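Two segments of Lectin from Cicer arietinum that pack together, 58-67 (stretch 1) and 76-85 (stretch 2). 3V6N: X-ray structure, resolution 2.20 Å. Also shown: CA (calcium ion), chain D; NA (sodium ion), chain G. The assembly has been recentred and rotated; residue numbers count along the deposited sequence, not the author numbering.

Stretch 1 58-67: IFGTYGIDCS
Stretch 2 76-85: FIFYENFCAR

Stretch 2 is a hairpin: strand 76-79, a type II' turn from Tyr 79 to Phe 82 (Glu 80 at phi/psi 45/-125, Asn 81 at -85/8), and strand 82-85. Stretch 1 starts as helix 58-62, whose axis passes 9.1 Å from that of strand 76-79 at 60°. It leaves the helix at Gly 63 (86/-164), where a CB would jam against the preceding carbonyl O, and then runs antiparallel to strand 76-79. Ser 67 and Ile 77 set the register as a non-hydrogen-bonded pair (CA-CA 4.4 Å); alongside, Cys 66 CA lies 5.1 Å from Phe 78 CA. The contact buries 727 Å², both sides summed.

Tyr 79 contributes most, 114 Å². With chi1 t and chi2 73°, its ring receives Tyr 62 (chi1 m, chi2 -73°) over one face: Tyr 62 CB lies 3.8 Å from the Tyr 79 ring centroid. The two tyrosine rings are nearly parallel (11°) but slid apart, centroids 5.5 Å, so the rings barely overlap, and Tyr 62 CB is the atom over the Tyr 79 face.

Phe 59 (93 Å², chi1 m, chi2 -74°) lays its buried ring against the hairpin. Ile 77 CD1 sits over one face, 3.8 Å from the Phe 59 centroid and 12° off the normal, placed there by chi1 p, chi2 t. At the ring edge, Phe 59 CE1 is 3.7 Å from Tyr 79 N. Phe 59 CE2 lies 3.9 Å from Ala 84 CB, whose CA-to-CB bond points toward stretch 1. Ile 58 (chi1 p, chi2 t) extends the apolar contact, its CD1 3.6 Å from Phe 82 CB.

Phe 78 (81 Å², chi1 m, chi2 -106°) anchors the backbone: Asp 65 N donates to Phe 78 O (3.0 Å, 165°), and Phe 78 N to Cys 66 O (2.8 Å, 134°). Asp 65, chi1 p and chi2 14°, brings its carboxylate to the turn, where Asp 65 OD2 accepts from Glu 80 N (2.8 Å, 162°), while Asp 65 O binds the calcium ion CA at 2.4 Å.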

# COMPACT_ATOMS: atom_id res chain seq x y z
N ILE A 58 1.65 4.98 0.64
CA ILE A 58 2.80 4.11 0.91
C ILE A 58 4.10 4.65 0.30
O ILE A 58 5.18 4.41 0.82
CB ILE A 58 2.56 2.67 0.42
CG1 ILE A 58 2.34 2.67 -1.10
CG2 ILE A 58 1.41 2.06 1.23
CD1 ILE A 58 1.86 1.37 -1.69
N PHE A 59 3.97 5.38 -0.81
CA PHE A 59 5.14 6.03 -1.44
C PHE A 59 5.69 7.13 -0.53
O PHE A 59 6.90 7.23 -0.37
CB PHE A 59 4.77 6.57 -2.82
CG PHE A 59 4.09 5.55 -3.68
CD1 PHE A 59 4.80 4.50 -4.24
CD2 PHE A 59 2.72 5.63 -3.92
CE1 PHE A 59 4.17 3.55 -5.03
CE2 PHE A 59 2.09 4.67 -4.71
CZ PHE A 59 2.82 3.63 -5.27
N GLY A 60 4.80 7.91 0.08
CA GLY A 60 5.20 9.00 0.98
C GLY A 60 5.83 8.43 2.24
O GLY A 60 6.78 8.99 2.76
N THR A 61 5.30 7.32 2.74
CA THR A 61 5.86 6.68 3.91
C THR A 61 7.22 6.01 3.61
O THR A 61 8.19 6.28 4.30
CB THR A 61 4.89 5.65 4.52
OG1 THR A 61 3.64 6.30 4.80
CG2 THR A 61 5.46 5.06 5.83
N TYR A 62 7.29 5.15 2.58
CA TYR A 62 8.46 4.27 2.38
C TYR A 62 9.34 4.62 1.18
O TYR A 62 10.42 4.02 1.01
CB TYR A 62 8.06 2.79 2.34
CG TYR A 62 7.42 2.34 3.63
CD1 TYR A 62 8.19 2.16 4.77
CD2 TYR A 62 6.04 2.13 3.71
CE1 TYR A 62 7.61 1.78 5.97
CE2 TYR A 62 5.45 1.72 4.90
CZ TYR A 62 6.24 1.56 6.03
OH TYR A 62 5.68 1.17 7.23
N GLY A 63 8.90 5.57 0.36
CA GLY A 63 9.63 5.96 -0.84
C GLY A 63 9.34 5.11 -2.07
O GLY A 63 8.35 4.36 -2.12
N ILE A 64 10.22 5.22 -3.05
CA ILE A 64 10.00 4.64 -4.38
C ILE A 64 11.17 3.73 -4.74
O ILE A 64 12.34 4.15 -4.63
CB ILE A 64 9.81 5.77 -5.41
CG1 ILE A 64 8.46 6.47 -5.13
CG2 ILE A 64 9.88 5.25 -6.85
CD1 ILE A 64 8.31 7.86 -5.73
N ASP A 65 10.87 2.50 -5.16
CA ASP A 65 11.93 1.50 -5.41
C ASP A 65 12.13 1.11 -6.89
O ASP A 65 13.06 0.35 -7.22
CB ASP A 65 11.78 0.27 -4.48
CG ASP A 65 10.55 -0.57 -4.79
OD1 ASP A 65 9.95 -0.37 -5.87
OD2 ASP A 65 10.19 -1.43 -3.95
N CYS A 66 11.27 1.64 -7.76
CA CYS A 66 11.43 1.52 -9.20
C CYS A 66 10.59 2.60 -9.87
O CYS A 66 9.53 2.98 -9.35
CB CYS A 66 10.96 0.13 -9.70
SG CYS A 66 11.15 -0.17 -11.48
N SER A 67 11.03 3.10 -11.02
CA SER A 67 10.16 3.96 -11.84
C SER A 67 10.65 4.19 -13.24
O SER A 67 11.81 3.87 -13.58
CB SER A 67 9.87 5.30 -11.17
OG SER A 67 11.04 5.95 -10.81
N PHE A 76 5.47 6.06 -14.12
CA PHE A 76 5.06 4.96 -13.26
C PHE A 76 6.05 4.91 -12.11
O PHE A 76 7.27 5.02 -12.32
CB PHE A 76 5.03 3.60 -13.99
CG PHE A 76 3.73 3.31 -14.71
CD1 PHE A 76 2.61 2.84 -14.02
CD2 PHE A 76 3.62 3.52 -16.08
CE1 PHE A 76 1.41 2.59 -14.68
CE2 PHE A 76 2.42 3.29 -16.76
CZ PHE A 76 1.32 2.82 -16.05
N ILE A 77 5.53 4.80 -10.90
CA ILE A 77 6.39 4.65 -9.72
C ILE A 77 5.98 3.34 -9.04
O ILE A 77 4.84 2.89 -9.20
CB ILE A 77 6.29 5.89 -8.78
CG1 ILE A 77 4.85 6.08 -8.30
CG2 ILE A 77 6.83 7.15 -9.49
CD1 ILE A 77 4.70 7.03 -7.13
N PHE A 78 6.90 2.71 -8.32
CA PHE A 78 6.61 1.45 -7.65
C PHE A 78 7.08 1.47 -6.21
O PHE A 78 8.01 2.19 -5.88
CB PHE A 78 7.31 0.28 -8.35
CG PHE A 78 6.88 0.05 -9.77
CD1 PHE A 78 6.07 -1.02 -10.10
CD2 PHE A 78 7.28 0.92 -10.78
CE1 PHE A 78 5.68 -1.23 -11.41
CE2 PHE A 78 6.90 0.72 -12.10
CZ PHE A 78 6.11 -0.36 -12.41
N TYR A 79 6.42 0.67 -5.37
CA TYR A 79 6.95 0.29 -4.07
C TYR A 79 6.52 -1.15 -3.76
O TYR A 79 5.30 -1.44 -3.69
CB TYR A 79 6.51 1.24 -2.95
CG TYR A 79 7.00 0.72 -1.60
CD1 TYR A 79 8.35 0.80 -1.26
CD2 TYR A 79 6.13 0.12 -0.69
CE1 TYR A 79 8.82 0.31 -0.06
CE2 TYR A 79 6.59 -0.37 0.53
CZ TYR A 79 7.93 -0.27 0.84
OH TYR A 79 8.42 -0.76 2.03
N GLU A 80 7.50 -2.03 -3.59
CA GLU A 80 7.24 -3.46 -3.47
C GLU A 80 6.23 -3.92 -4.53
O GLU A 80 6.42 -3.65 -5.73
CB GLU A 80 6.79 -3.81 -2.05
CG GLU A 80 7.89 -3.69 -1.00
CD GLU A 80 7.43 -3.98 0.43
OE1 GLU A 80 6.25 -4.32 0.64
OE2 GLU A 80 8.26 -3.88 1.36
N ASN A 81 5.13 -4.55 -4.11
CA ASN A 81 4.16 -5.04 -5.10
C ASN A 81 3.10 -4.04 -5.62
O ASN A 81 2.20 -4.43 -6.35
CB ASN A 81 3.59 -6.41 -4.68
CG ASN A 81 2.39 -6.31 -3.75
OD1 ASN A 81 1.94 -7.32 -3.19
ND2 ASN A 81 1.84 -5.13 -3.63
N PHE A 82 3.24 -2.77 -5.27
CA PHE A 82 2.28 -1.73 -5.67
C PHE A 82 2.88 -0.73 -6.64
O PHE A 82 4.07 -0.47 -6.61
CB PHE A 82 1.75 -0.99 -4.43
CG PHE A 82 1.00 -1.87 -3.48
CD1 PHE A 82 1.65 -2.47 -2.40
CD2 PHE A 82 -0.35 -2.14 -3.68
CE1 PHE A 82 0.95 -3.30 -1.53
CE2 PHE A 82 -1.04 -2.96 -2.81
CZ PHE A 82 -0.38 -3.55 -1.74
N CYS A 83 2.04 -0.16 -7.51
CA CYS A 83 2.48 0.86 -8.43
C CYS A 83 1.41 1.94 -8.64
O CYS A 83 0.24 1.75 -8.29
CB CYS A 83 2.88 0.25 -9.78
SG CYS A 83 1.58 -0.70 -10.58
N ALA A 84 1.82 3.07 -9.20
CA ALA A 84 0.89 4.14 -9.52
C ALA A 84 1.38 4.90 -10.74
O ALA A 84 2.59 4.93 -11.02
CB ALA A 84 0.72 5.09 -8.32
N ARG A 85 0.45 5.50 -11.48
CA ARG A 85 0.81 6.42 -12.56
C ARG A 85 0.65 7.85 -12.04
O ARG A 85 -0.43 8.23 -11.58
CB ARG A 85 -0.06 6.19 -13.80
CG ARG A 85 0.45 6.95 -15.02
CD ARG A 85 -0.70 7.40 -15.91
NE ARG A 85 -1.40 6.33 -16.62
CZ ARG A 85 -1.07 5.84 -17.83
NH1 ARG A 85 0.00 6.28 -18.50
NH2 ARG A 85 -1.83 4.88 -18.39
CA CA D . 15.28 -0.48 -7.10
NA NA G . 14.00 4.05 -13.82
O HOH W 1 8.75 -2.72 -7.00
O HOH W 2 16.54 -2.30 -6.28
O HOH W 3 13.54 -2.10 -6.24